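Local coordinates for interphotoreceptor retinoid-binding protein (Xenopus laevis, PDB 1J7X) that probably binds retinoids and carries them through the matrix that lies between the photoreceptors and the neighbouring pigment epithelium, at residues 111-116 against 159-164; 205-210 against 219-224; 143-148 against 163-168; 82-87 against 122-127. All blocks are in the same frame, centred on the assembly; numbering follows the deposited sequence.

Interaction 1 (111-116 against 159-164); sequences LRFDQF and PLLLSY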
loop_
_atom_site.group_PDB
_atom_site.type_symbol
_atom_site.label_atom_id
_atom_site.label_comp_id
_atom_site.label_asym_id
_atom_site.label_seq_id
_atom_site.Cartn_x
_atom_site.Cartn_y
_atom_site.Cartn_z
ATOM N N LEU A 111 -15.425 8.967 8.032
ATOM C CA LEU A 111 -14.164 9.718 7.796
ATOM C C LEU A 111 -13.711 9.461 6.405
ATOM O O LEU A 111 -13.484 8.309 5.996
ATOM C CB LEU A 111 -13.073 9.261 8.753
ATOM C CG LEU A 111 -11.682 9.728 8.500
ATOM C CD1 LEU A 111 -11.592 11.224 8.425
ATOM C CD2 LEU A 111 -10.833 9.207 9.538
ATOM N N ARG A 112 -13.638 10.500 5.585
ATOM C CA ARG A 112 -13.085 10.420 4.277
ATOM C C ARG A 112 -11.933 11.335 4.099
ATOM O O ARG A 112 -12.004 12.501 4.544
ATOM C CB ARG A 112 -14.124 10.704 3.167
ATOM C CG ARG A 112 -13.548 10.809 1.775
ATOM C CD ARG A 112 -14.582 11.054 0.734
ATOM N NE ARG A 112 -13.963 11.401 -0.526
ATOM C CZ ARG A 112 -14.631 11.767 -1.576
ATOM N NH1 ARG A 112 -15.984 11.869 -1.506
ATOM N NH2 ARG A 112 -13.986 12.099 -2.698
ATOM N N PHE A 113 -10.844 10.842 3.405
ATOM C CA PHE A 113 -9.745 11.664 2.982
ATOM C C PHE A 113 -9.149 10.944 1.759
ATOM O O PHE A 113 -9.264 9.726 1.701
ATOM C CB PHE A 113 -8.728 12.013 4.051
ATOM C CG PHE A 113 -8.067 10.819 4.710
ATOM C CD1 PHE A 113 -8.770 10.023 5.589
ATOM C CD2 PHE A 113 -6.777 10.484 4.367
ATOM C CE1 PHE A 113 -8.177 8.986 6.153
ATOM C CE2 PHE A 113 -6.190 9.448 5.012
ATOM C CZ PHE A 113 -6.874 8.703 5.851
ATOM N N ASP A 114 -8.621 11.677 0.800
ATOM C CA ASP A 114 -8.276 11.137 -0.477
ATOM C C ASP A 114 -6.753 11.120 -0.876
ATOM O O ASP A 114 -6.418 10.891 -2.057
ATOM C CB ASP A 114 -8.998 11.868 -1.540
ATOM C CG ASP A 114 -10.480 11.798 -1.434
ATOM O OD1 ASP A 114 -11.041 11.018 -0.681
ATOM O OD2 ASP A 114 -11.177 12.600 -2.121
ATOM N N GLN A 115 -5.906 11.429 0.104
ATOM C CA GLN A 115 -4.486 11.344 -0.091
ATOM C C GLN A 115 -3.821 11.049 1.249
ATOM O O GLN A 115 -4.460 11.223 2.237
ATOM C CB GLN A 115 -3.993 12.653 -0.695
ATOM C CG GLN A 115 -4.125 13.815 0.142
ATOM C CD GLN A 115 -3.489 15.026 -0.477
ATOM O OE1 GLN A 115 -4.141 15.707 -1.343
ATOM N NE2 GLN A 115 -2.313 15.397 0.040
ATOM N N PHE A 116 -2.563 10.636 1.238
ATOM C CA PHE A 116 -1.739 10.406 2.427
ATOM C C PHE A 116 -0.541 11.374 2.192
ATOM O O PHE A 116 0.250 11.195 1.330
ATOM C CB PHE A 116 -1.275 8.965 2.509
ATOM C CG PHE A 116 -2.234 8.085 3.229
ATOM C CD1 PHE A 116 -3.326 7.597 2.580
ATOM C CD2 PHE A 116 -1.984 7.710 4.550
ATOM C CE1 PHE A 116 -4.213 6.849 3.286
ATOM C CE2 PHE A 116 -2.845 6.904 5.233
ATOM C CZ PHE A 116 -3.949 6.468 4.597
ATOM N N PRO A 159 2.290 4.548 9.856
ATOM C CA PRO A 159 2.364 4.068 11.214
ATOM C C PRO A 159 1.680 4.969 12.224
ATOM O O PRO A 159 0.985 4.523 13.117
ATOM C CB PRO A 159 3.885 3.911 11.459
ATOM C CG PRO A 159 4.438 3.675 10.023
ATOM C CD PRO A 159 3.576 4.600 9.130
ATOM N N LEU A 160 1.867 6.252 12.074
ATOM C CA LEU A 160 1.272 7.242 12.949
ATOM C C LEU A 160 -0.219 7.165 12.873
ATOM O O LEU A 160 -0.895 7.124 13.894
ATOM C CB LEU A 160 1.807 8.643 12.573
ATOM C CG LEU A 160 1.160 9.753 13.465
ATOM C CD1 LEU A 160 1.509 9.475 14.895
ATOM C CD2 LEU A 160 1.677 11.148 13.051
ATOM N N LEU A 161 -0.782 7.139 11.663
ATOM C CA LEU A 161 -2.223 7.027 11.548
ATOM C C LEU A 161 -2.762 5.782 12.185
ATOM O O LEU A 161 -3.769 5.766 12.860
ATOM C CB LEU A 161 -2.661 7.139 10.088
ATOM C CG LEU A 161 -4.124 6.935 9.809
ATOM C CD1 LEU A 161 -4.911 7.968 10.498
ATOM C CD2 LEU A 161 -4.530 6.995 8.312
ATOM N N LEU A 162 -2.129 4.662 11.907
ATOM C CA LEU A 162 -2.576 3.422 12.415
ATOM C C LEU A 162 -2.675 3.455 13.948
ATOM O O LEU A 162 -3.563 2.863 14.540
ATOM C CB LEU A 162 -1.616 2.371 11.973
ATOM C CG LEU A 162 -1.709 1.844 10.553
ATOM C CD1 LEU A 162 -0.470 0.958 10.248
ATOM C CD2 LEU A 162 -2.925 1.062 10.323
ATOM N N SER A 163 -1.757 4.187 14.554
ATOM C CA SER A 163 -1.639 4.292 16.038
ATOM C C SER A 163 -2.840 4.863 16.691
ATOM O O SER A 163 -3.080 4.610 17.869
ATOM C CB SER A 163 -0.406 5.053 16.410
ATOM O OG SER A 163 0.802 4.424 15.902
ATOM N N TYR A 164 -3.676 5.557 15.941
ATOM C CA TYR A 164 -4.949 6.040 16.499
ATOM C C TYR A 164 -5.978 4.945 16.705
ATOM O O TYR A 164 -7.038 5.185 17.320
ATOM C CB TYR A 164 -5.546 7.187 15.614
ATOM C CG TYR A 164 -4.814 8.492 15.744
ATOM C CD1 TYR A 164 -3.658 8.765 15.020
ATOM C CD2 TYR A 164 -5.337 9.516 16.460
ATOM C CE1 TYR A 164 -2.929 9.928 15.141
ATOM C CE2 TYR A 164 -4.589 10.690 16.660
ATOM C CZ TYR A 164 -3.445 10.921 15.973
ATOM O OH TYR A 164 -2.770 12.129 16.118
#
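Phe116 and Leu161 mark the closest approach of the two backbones, with Phe116 CA and Leu161 CA 9.7 Å apart, so side chains alone bridge the gap between the segment leaving strand 108-112 and helix 158-163. Leu161 meets both phenylalanines with one methyl. Its CD2 lies 3.5 Å from Phe116 CE2 and 3.8 Å from Phe113 CZ, obliquely to each ring. Phe113 and Leu161 approach from opposite directions, whereas Phe116 crosses the leucine at about a right angle. The two rings also pack on each other: Phe113 CE2 sits 3.7 Å above one face of Phe116, offset toward its rim. In this ClpP/crotonase-type fold the helix packs beside the mixed sheet, and Leu161 extends the packing to Phe220 of helix 216-226 and Trp134 of helix 119-137. Ser163 OG binds Pro159 O one turn back at 2.8 Å; Ser163 N reaches the same oxygen from the opposite face of the carbonyl plane. Taking no part in the contact with the helix, Arg112 holds the carboxylate of Asp114 side-on, NE to OD1 at 3.0 Å with the N-H pointing almost straight (172°) and NH2 to OD2 at 2.9 Å.

Interaction 2 (205-210 against 219-224); sequences VYVLTS and EFAYLM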
loop_
_atom_site.group_PDB
_atom_site.type_symbol
_atom_site.label_atom_id
_atom_site.label_comp_id
_atom_site.label_asym_id
_atom_site.label_seq_id
_atom_site.Cartn_x
_atom_site.Cartn_y
_atom_site.Cartn_z
ATOM N N VAL A 205 -14.366 -0.743 13.163
ATOM C CA VAL A 205 -13.787 0.024 12.121
ATOM C C VAL A 205 -13.959 -0.707 10.763
ATOM O O VAL A 205 -13.663 -1.919 10.651
ATOM C CB VAL A 205 -12.312 0.333 12.346
ATOM C CG1 VAL A 205 -11.796 1.214 11.182
ATOM C CG2 VAL A 205 -12.073 1.051 13.684
ATOM N N TYR A 206 -14.492 -0.001 9.824
ATOM C CA TYR A 206 -14.775 -0.468 8.473
ATOM C C TYR A 206 -14.121 0.405 7.412
ATOM O O TYR A 206 -14.358 1.598 7.384
ATOM C CB TYR A 206 -16.254 -0.536 8.287
ATOM C CG TYR A 206 -16.901 -1.401 9.337
ATOM C CD1 TYR A 206 -17.233 -0.881 10.581
ATOM C CD2 TYR A 206 -17.098 -2.781 9.130
ATOM C CE1 TYR A 206 -17.769 -1.669 11.610
ATOM C CE2 TYR A 206 -17.667 -3.540 10.070
ATOM C CZ TYR A 206 -17.973 -3.006 11.355
ATOM O OH TYR A 206 -18.473 -3.870 12.317
ATOM N N VAL A 207 -13.196 -0.167 6.591
ATOM C CA VAL A 207 -12.462 0.572 5.580
ATOM C C VAL A 207 -12.977 0.277 4.220
ATOM O O VAL A 207 -13.089 -0.889 3.850
ATOM C CB VAL A 207 -10.984 0.225 5.633
ATOM C CG1 VAL A 207 -10.245 1.029 4.659
ATOM C CG2 VAL A 207 -10.459 0.485 7.038
ATOM N N LEU A 208 -13.408 1.284 3.503
ATOM C CA LEU A 208 -13.973 1.171 2.178
ATOM C C LEU A 208 -12.877 1.316 1.156
ATOM O O LEU A 208 -12.109 2.299 1.161
ATOM C CB LEU A 208 -15.065 2.223 1.927
ATOM C CG LEU A 208 -16.163 2.360 2.982
ATOM C CD1 LEU A 208 -17.237 3.282 2.412
ATOM C CD2 LEU A 208 -16.727 1.100 3.442
ATOM N N THR A 209 -12.831 0.393 0.168
ATOM C CA THR A 209 -11.847 0.464 -0.871
ATOM C C THR A 209 -12.416 0.370 -2.269
ATOM O O THR A 209 -13.505 -0.177 -2.444
ATOM C CB THR A 209 -10.818 -0.731 -0.743
ATOM O OG1 THR A 209 -11.597 -1.955 -0.857
ATOM C CG2 THR A 209 -10.078 -0.647 0.607
ATOM N N SER A 210 -11.674 0.864 -3.225
ATOM C CA SER A 210 -11.982 0.795 -4.664
ATOM C C SER A 210 -10.734 0.390 -5.436
ATOM O O SER A 210 -9.607 0.444 -4.934
ATOM C CB SER A 210 -12.492 2.142 -5.275
ATOM O OG SER A 210 -11.516 3.095 -5.477
ATOM N N GLU A 219 -1.609 0.284 1.748
ATOM C CA GLU A 219 -0.817 -0.147 2.899
ATOM C C GLU A 219 -1.571 -0.010 4.134
ATOM O O GLU A 219 -1.622 -0.926 4.958
ATOM C CB GLU A 219 0.498 0.573 2.993
ATOM C CG GLU A 219 1.529 0.052 2.013
ATOM C CD GLU A 219 2.935 0.737 2.150
ATOM O OE1 GLU A 219 3.281 1.143 3.279
ATOM O OE2 GLU A 219 3.647 0.813 1.073
ATOM N N PHE A 220 -2.261 1.129 4.264
ATOM C CA PHE A 220 -3.134 1.392 5.476
ATOM C C PHE A 220 -4.222 0.391 5.591
ATOM O O PHE A 220 -4.454 -0.225 6.694
ATOM C CB PHE A 220 -3.687 2.840 5.484
ATOM C CG PHE A 220 -4.546 3.126 6.634
ATOM C CD1 PHE A 220 -4.038 3.512 7.806
ATOM C CD2 PHE A 220 -5.948 3.048 6.524
ATOM C CE1 PHE A 220 -4.916 3.645 8.938
ATOM C CE2 PHE A 220 -6.737 3.301 7.552
ATOM C CZ PHE A 220 -6.240 3.598 8.757
ATOM N N ALA A 221 -4.933 0.179 4.470
ATOM C CA ALA A 221 -6.047 -0.792 4.446
ATOM C C ALA A 221 -5.526 -2.247 4.763
ATOM O O ALA A 221 -6.105 -3.038 5.550
ATOM C CB ALA A 221 -6.792 -0.826 3.099
ATOM N N TYR A 222 -4.459 -2.552 4.062
ATOM C CA TYR A 222 -3.833 -3.915 4.257
ATOM C C TYR A 222 -3.469 -4.173 5.734
ATOM O O TYR A 222 -3.829 -5.206 6.335
ATOM C CB TYR A 222 -2.619 -4.081 3.356
ATOM C CG TYR A 222 -2.013 -5.445 3.476
ATOM C CD1 TYR A 222 -2.543 -6.541 2.817
ATOM C CD2 TYR A 222 -0.957 -5.631 4.354
ATOM C CE1 TYR A 222 -1.952 -7.858 3.024
ATOM C CE2 TYR A 222 -0.417 -6.936 4.591
ATOM C CZ TYR A 222 -0.918 -8.016 3.876
ATOM O OH TYR A 222 -0.403 -9.273 4.075
ATOM N N LEU A 223 -2.802 -3.161 6.294
ATOM C CA LEU A 223 -2.372 -3.231 7.697
ATOM C C LEU A 223 -3.496 -3.277 8.685
ATOM O O LEU A 223 -3.510 -4.121 9.654
ATOM C CB LEU A 223 -1.379 -2.105 8.000
ATOM C CG LEU A 223 -0.066 -2.341 7.311
ATOM C CD1 LEU A 223 0.753 -1.102 7.536
ATOM C CD2 LEU A 223 0.724 -3.613 7.888
HETATM N N MSE A 224 -4.572 -2.541 8.414
HETATM C CA MSE A 224 -5.741 -2.622 9.262
HETATM C C MSE A 224 -6.326 -3.986 9.160
HETATM O O MSE A 224 -6.852 -4.510 10.158
HETATM C CB MSE A 224 -6.794 -1.525 8.967
HETATM C CG MSE A 224 -7.263 -0.790 10.349
HETATM SE SE MSE A 224 -6.372 0.278 11.167
HETATM C CE MSE A 224 -5.651 -0.525 11.971
#
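Ala221 lies over Val207 with their CA atoms 6.7 Å apart, and segment 219-224 of helix 216-226 approaches strand 204-209 this closely because only a methyl group stands between the helix backbone and the strand's side chains. Along the helix, Phe220 comes first. Its CB leaves to the flank, but the ring, with CG anti to the backbone N (chi1 179°), swings back so that CE2 comes within 4.7 Å of Val207 CG2, a loose approach. Next, Ala221 fits between two strand residues: its CB is 4.2 Å from Val207 CG1 and 4.1 Å from Thr209 CG2. Thr209 presents its methyl to the helix, CG2 being anti to its carbonyl carbon, and its OG1 is hydrogen-bonded to Glu235 O. One turn on, Met224, a selenomethionine in this crystal, points its CB at the strand, and that CB stays 4.6 Å from Val207 CG2; its CG is 5.0 Å from Val205 CG1. The helical bond from Met224 N to Phe220 O, 2.9 Å, keeps these two residues one turn apart. No hydrogen bond crosses the interface, which is wholly apolar. Strand 204-209, helix 216-226 and strand 231-234 form a beta-alpha-beta crossover between parallel neighbours of the mixed sheet. Val205, Val207 and Thr209 face its connecting helix, while Tyr206 and Leu208 turn to helix 287-296 on the other face of the sheet; helix 158-163 packs alongside through Leu162, which meets Phe220, Leu223 and Met224.

Interaction 3 (143-148 against 163-168); sequences LIIDLR and SYFLDP
Phe165 places CG anti to its own carbonyl carbon (chi1 -58°), which sends its ring out from the turn toward strand 142-146, where Leu143 and Ile145 reach for it from the same sheet face. Ile145 runs fully extended beyond CG1 (chi2 -179°), so CD1 is carried to the far end of the ring. There it lies 3.7 Å from Phe165 CZ, the two side chains meeting from opposite directions, obliquely to the ring. Leu143 arrives across the phenylalanine at about a right angle: its CD2 is at the ring edge, near the ring plane, 3.6 Å from Phe165 CE1. The backbones remain far apart, 10.5 Å between the CA atoms of Leu143 and Phe165. Phe165 is the third residue of a type I turn, Ser163 to Leu166, closed by a weak bond, which brings the chain after helix 158-163 to where one aromatic ring packs on strand 142-146. Farther along the strand segment, Asp146 makes an Asx turn: its OD1 accepts Arg148 N at 3.1 Å and, from the opposite face of the carboxylate plane, Arg148 NE at 2.9 Å. Arg148 NH2 completes the side-on salt bridge to Asp146 OD2 at 2.8 Å, and Tyr110 OH also bonds OD2. So many donors round a buried carboxylate would probably favour its ionised form. The Phe165 contact itself is purely apolar, with no hydrogen bond across it, so shape and burial rather than bond direction set its geometry.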
loop_
_atom_site.group_PDB
_atom_site.type_symbol
_atom_site.label_atom_id
_atom_site.label_comp_id
_atom_site.label_asym_id
_atom_site.label_seq_id
_atom_site.Cartn_x
_atom_site.Cartn_y
_atom_site.Cartn_z
ATOM N N LEU A 143 -16.779 3.198 13.205
ATOM C CA LEU A 143 -16.202 4.178 12.277
ATOM C C LEU A 143 -15.999 3.570 10.913
ATOM O O LEU A 143 -15.509 2.472 10.766
ATOM C CB LEU A 143 -14.847 4.648 12.799
ATOM C CG LEU A 143 -14.073 5.585 11.865
ATOM C CD1 LEU A 143 -14.820 6.926 11.787
ATOM C CD2 LEU A 143 -12.659 5.908 12.297
ATOM N N ILE A 144 -16.394 4.300 9.914
ATOM C CA ILE A 144 -16.224 3.927 8.509
ATOM C C ILE A 144 -15.180 4.811 7.944
ATOM O O ILE A 144 -15.404 6.010 7.888
ATOM C CB ILE A 144 -17.521 4.075 7.685
ATOM C CG1 ILE A 144 -18.535 2.999 8.124
ATOM C CG2 ILE A 144 -17.258 3.881 6.255
ATOM C CD1 ILE A 144 -18.772 2.903 9.579
ATOM N N ILE A 145 -14.065 4.291 7.468
ATOM C CA ILE A 145 -13.016 5.093 6.864
ATOM C C ILE A 145 -13.114 4.833 5.364
ATOM O O ILE A 145 -12.931 3.685 4.901
ATOM C CB ILE A 145 -11.626 4.671 7.436
ATOM C CG1 ILE A 145 -11.581 4.710 8.957
ATOM C CG2 ILE A 145 -10.504 5.509 6.737
ATOM C CD1 ILE A 145 -10.199 4.307 9.484
ATOM N N ASP A 146 -13.487 5.871 4.625
ATOM C CA ASP A 146 -13.712 5.795 3.217
ATOM C C ASP A 146 -12.428 6.104 2.378
ATOM O O ASP A 146 -11.993 7.231 2.317
ATOM C CB ASP A 146 -14.799 6.751 2.816
ATOM C CG ASP A 146 -15.297 6.502 1.433
ATOM O OD1 ASP A 146 -14.678 5.722 0.655
ATOM O OD2 ASP A 146 -16.374 7.061 1.102
ATOM N N LEU A 147 -11.757 5.072 1.796
ATOM C CA LEU A 147 -10.602 5.277 1.006
ATOM C C LEU A 147 -10.817 5.004 -0.452
ATOM O O LEU A 147 -9.862 4.819 -1.257
ATOM C CB LEU A 147 -9.475 4.325 1.526
ATOM C CG LEU A 147 -9.085 4.557 2.936
ATOM C CD1 LEU A 147 -7.913 3.412 3.426
ATOM C CD2 LEU A 147 -8.666 5.968 3.210
ATOM N N ARG A 148 -12.076 4.911 -0.811
ATOM C CA ARG A 148 -12.425 4.661 -2.203
ATOM C C ARG A 148 -11.857 5.661 -3.170
ATOM O O ARG A 148 -11.695 5.318 -4.343
ATOM C CB ARG A 148 -13.970 4.580 -2.448
ATOM C CG ARG A 148 -14.583 3.356 -1.775
ATOM C CD ARG A 148 -16.124 3.384 -1.837
ATOM N NE ARG A 148 -16.664 4.501 -1.114
ATOM C CZ ARG A 148 -17.961 4.820 -1.087
ATOM N NH1 ARG A 148 -18.836 3.997 -1.668
ATOM N NH2 ARG A 148 -18.378 5.864 -0.377
ATOM N N SER A 163 -1.757 4.187 14.554
ATOM C CA SER A 163 -1.639 4.292 16.038
ATOM C C SER A 163 -2.840 4.863 16.691
ATOM O O SER A 163 -3.080 4.610 17.869
ATOM C CB SER A 163 -0.406 5.053 16.410
ATOM O OG SER A 163 0.802 4.424 15.902
ATOM N N TYR A 164 -3.676 5.557 15.941
ATOM C CA TYR A 164 -4.949 6.040 16.499
ATOM C C TYR A 164 -5.978 4.945 16.705
ATOM O O TYR A 164 -7.038 5.185 17.320
ATOM C CB TYR A 164 -5.546 7.187 15.614
ATOM C CG TYR A 164 -4.814 8.492 15.744
ATOM C CD1 TYR A 164 -3.658 8.765 15.020
ATOM C CD2 TYR A 164 -5.337 9.516 16.460
ATOM C CE1 TYR A 164 -2.929 9.928 15.141
ATOM C CE2 TYR A 164 -4.589 10.690 16.660
ATOM C CZ TYR A 164 -3.445 10.921 15.973
ATOM O OH TYR A 164 -2.770 12.129 16.118
ATOM N N PHE A 165 -5.695 3.765 16.181
ATOM C CA PHE A 165 -6.630 2.642 16.291
ATOM C C PHE A 165 -6.087 1.501 17.115
ATOM O O PHE A 165 -6.660 0.404 17.106
ATOM C CB PHE A 165 -7.026 2.203 14.902
ATOM C CG PHE A 165 -7.642 3.265 14.105
ATOM C CD1 PHE A 165 -8.959 3.639 14.275
ATOM C CD2 PHE A 165 -6.914 3.975 13.243
ATOM C CE1 PHE A 165 -9.464 4.661 13.525
ATOM C CE2 PHE A 165 -7.363 5.057 12.547
ATOM C CZ PHE A 165 -8.681 5.403 12.662
ATOM N N LEU A 166 -5.018 1.766 17.872
ATOM C CA LEU A 166 -4.379 0.701 18.678
ATOM C C LEU A 166 -4.239 1.192 20.100
ATOM O O LEU A 166 -4.611 2.299 20.361
ATOM C CB LEU A 166 -3.006 0.398 18.184
ATOM C CG LEU A 166 -2.990 -0.054 16.742
ATOM C CD1 LEU A 166 -1.541 -0.077 16.243
ATOM C CD2 LEU A 166 -3.561 -1.436 16.623
ATOM N N ASP A 167 -3.723 0.352 20.997
ATOM C CA ASP A 167 -3.568 0.691 22.452
ATOM C C ASP A 167 -2.470 1.697 22.714
ATOM O O ASP A 167 -1.353 1.494 22.306
ATOM C CB ASP A 167 -3.267 -0.579 23.261
ATOM C CG ASP A 167 -4.519 -1.404 23.567
ATOM O OD1 ASP A 167 -4.359 -2.524 24.129
ATOM O OD2 ASP A 167 -5.700 -0.988 23.323
ATOM N N PRO A 168 -2.779 2.772 23.415
ATOM C CA PRO A 168 -1.830 3.844 23.731
ATOM C C PRO A 168 -0.527 3.359 24.319
ATOM O O PRO A 168 0.537 3.982 24.186
ATOM C CB PRO A 168 -2.571 4.619 24.779
ATOM C CG PRO A 168 -3.999 4.474 24.359
ATOM C CD PRO A 168 -4.105 3.036 23.993
#

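Interaction 4 (82-87 against 122-127); sequences ENIPED and IAKLAP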
loop_
_atom_site.group_PDB
_atom_site.type_symbol
_atom_site.label_atom_id
_atom_site.label_comp_id
_atom_site.label_asym_id
_atom_site.label_seq_id
_atom_site.Cartn_x
_atom_site.Cartn_y
_atom_site.Cartn_z
ATOM N N GLU A 82 6.609 22.082 1.921
ATOM C CA GLU A 82 7.068 23.394 1.450
ATOM C C GLU A 82 5.917 24.285 0.979
ATOM O O GLU A 82 6.155 25.439 0.551
ATOM C CB GLU A 82 8.095 23.228 0.333
ATOM C CG GLU A 82 7.721 22.212 -0.721
ATOM C CD GLU A 82 8.871 21.932 -1.668
ATOM O OE1 GLU A 82 9.305 22.905 -2.370
ATOM O OE2 GLU A 82 9.346 20.752 -1.694
ATOM N N ASN A 83 4.685 23.769 1.040
ATOM C CA ASN A 83 3.533 24.532 0.600
ATOM C C ASN A 83 2.433 24.618 1.651
ATOM O O ASN A 83 1.298 24.937 1.307
ATOM C CB ASN A 83 2.966 23.907 -0.654
ATOM C CG ASN A 83 3.988 23.863 -1.782
ATOM O OD1 ASN A 83 5.008 23.187 -1.692
ATOM N ND2 ASN A 83 3.721 24.599 -2.830
ATOM N N ILE A 84 2.784 24.314 2.903
ATOM C CA ILE A 84 1.863 24.357 4.019
ATOM C C ILE A 84 1.811 25.782 4.573
ATOM O O ILE A 84 2.853 26.333 4.820
ATOM C CB ILE A 84 2.344 23.435 5.143
ATOM C CG1 ILE A 84 2.496 22.017 4.619
ATOM C CG2 ILE A 84 1.328 23.417 6.284
ATOM C CD1 ILE A 84 2.994 21.040 5.667
ATOM N N PRO A 85 0.615 26.361 4.720
ATOM C CA PRO A 85 0.423 27.710 5.286
ATOM C C PRO A 85 0.917 27.842 6.719
ATOM O O PRO A 85 0.967 26.834 7.420
ATOM C CB PRO A 85 -1.102 27.881 5.249
ATOM C CG PRO A 85 -1.527 26.999 4.145
ATOM C CD PRO A 85 -0.670 25.769 4.315
ATOM N N GLU A 86 1.234 29.069 7.143
ATOM C CA GLU A 86 1.757 29.329 8.470
ATOM C C GLU A 86 0.615 29.763 9.381
ATOM O O GLU A 86 0.586 29.477 10.575
ATOM C CB GLU A 86 2.810 30.448 8.391
ATOM C CG GLU A 86 4.085 30.115 7.625
ATOM C CD GLU A 86 4.927 29.078 8.332
ATOM O OE1 GLU A 86 4.398 27.951 8.426
ATOM O OE2 GLU A 86 6.091 29.381 8.787
ATOM N N ASP A 87 -0.322 30.490 8.814
ATOM C CA ASP A 87 -1.403 31.008 9.599
ATOM C C ASP A 87 -2.315 29.887 10.121
ATOM O O ASP A 87 -2.769 29.016 9.374
ATOM C CB ASP A 87 -2.190 31.981 8.741
ATOM C CG ASP A 87 -3.402 32.548 9.449
ATOM O OD1 ASP A 87 -4.448 31.817 9.495
ATOM O OD2 ASP A 87 -3.405 33.718 9.954
ATOM N N ILE A 122 1.972 15.942 8.013
ATOM C CA ILE A 122 1.067 15.592 9.045
ATOM C C ILE A 122 1.475 16.179 10.355
ATOM O O ILE A 122 0.622 16.558 11.153
ATOM C CB ILE A 122 0.833 14.066 9.248
ATOM C CG1 ILE A 122 0.285 13.439 7.975
ATOM C CG2 ILE A 122 -0.091 13.751 10.445
ATOM C CD1 ILE A 122 -1.114 13.990 7.591
ATOM N N ALA A 123 2.787 16.307 10.557
ATOM C CA ALA A 123 3.293 16.908 11.802
ATOM C C ALA A 123 2.728 18.316 11.990
ATOM O O ALA A 123 2.066 18.634 13.019
ATOM C CB ALA A 123 4.805 16.971 11.736
ATOM N N LYS A 124 2.878 19.140 10.976
ATOM C CA LYS A 124 2.321 20.531 11.023
ATOM C C LYS A 124 0.778 20.619 11.057
ATOM O O LYS A 124 0.212 21.505 11.730
ATOM C CB LYS A 124 2.818 21.256 9.802
ATOM C CG LYS A 124 4.378 21.438 9.817
ATOM C CD LYS A 124 4.867 22.201 11.101
ATOM C CE LYS A 124 6.425 22.367 11.236
ATOM N NZ LYS A 124 7.246 20.996 11.552
ATOM N N LEU A 125 0.087 19.642 10.488
ATOM C CA LEU A 125 -1.386 19.625 10.522
ATOM C C LEU A 125 -1.985 18.944 11.708
ATOM O O LEU A 125 -3.167 19.176 12.024
ATOM C CB LEU A 125 -1.948 18.980 9.281
ATOM C CG LEU A 125 -1.515 19.422 7.916
ATOM C CD1 LEU A 125 -2.177 18.573 6.862
ATOM C CD2 LEU A 125 -1.950 20.859 7.740
ATOM N N ALA A 126 -1.175 18.209 12.477
ATOM C CA ALA A 126 -1.723 17.393 13.602
ATOM C C ALA A 126 -2.614 18.132 14.580
ATOM O O ALA A 126 -3.651 17.608 14.885
ATOM C CB ALA A 126 -0.608 16.695 14.376
ATOM N N PRO A 127 -2.230 19.314 15.051
ATOM C CA PRO A 127 -3.044 20.045 16.020
ATOM C C PRO A 127 -4.458 20.344 15.497
ATOM O O PRO A 127 -5.371 20.350 16.219
ATOM C CB PRO A 127 -2.220 21.349 16.255
ATOM C CG PRO A 127 -0.858 20.909 15.993
ATOM C CD PRO A 127 -0.979 20.033 14.812
#
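This is a small apolar contact at the periphery, in which Ile84 of the loop before helix 88-98 leans on the side of helix 119-137, touching Lys124 and Leu125. Two branches of the isoleucine share the work. The longer arm is extended (chi2 179°) and puts CD1 4.1 Å from Lys124 CB, crossing the lysine at about a right angle. The shorter branch sets CG2 4.4 Å from Leu125 CD2, a looser touch. Only the root of Lys124 takes part: bends at chi2 (-57°) and chi4 lead its chain away, leaving the ammonium group clear of the isoleucine. Leu125 leaves the helix to the flank, and its end swings round to the loop. The nearest CA atoms, those of Ile84 and Lys124, are 8.0 Å apart. Farther along the helix, Pro127 has no N-H to give to the preceding turn, and the helix is kinked there. The loop then runs straight into helix 88-98, where Asp87 is the N-cap, its OD1 accepting Met90 N. That helix lies against the same patch: Leu91 touches Ile84, Pro85 and Leu125, and Val95 touches Leu125, so loop, helix 88-98 and helix 119-137 meet together.

In the fold
From the N terminus, interaction 4 opens first at 82-87, and interaction 1 opens at 111-116 before interaction 4 closes on helix 119-137, so these two cross. Interaction 3 opens on strand 142-146; interactions 1 and 3 then end on overlapping segments that share Ser163 and Tyr164. Their strands, 108-112 and 142-146, are sheet neighbours joined by backbone bonds. Interaction 2 follows in series and closes a short local loop from strand 204-209, the next strand of that sheet, to helix 216-226, which packs together with helix 158-163 of interaction 1. Interactions 1, 2 and 3 thus cover neighbouring strands, while interaction 4 lies peripheral, touching interaction 1 through Ile122 and Leu160.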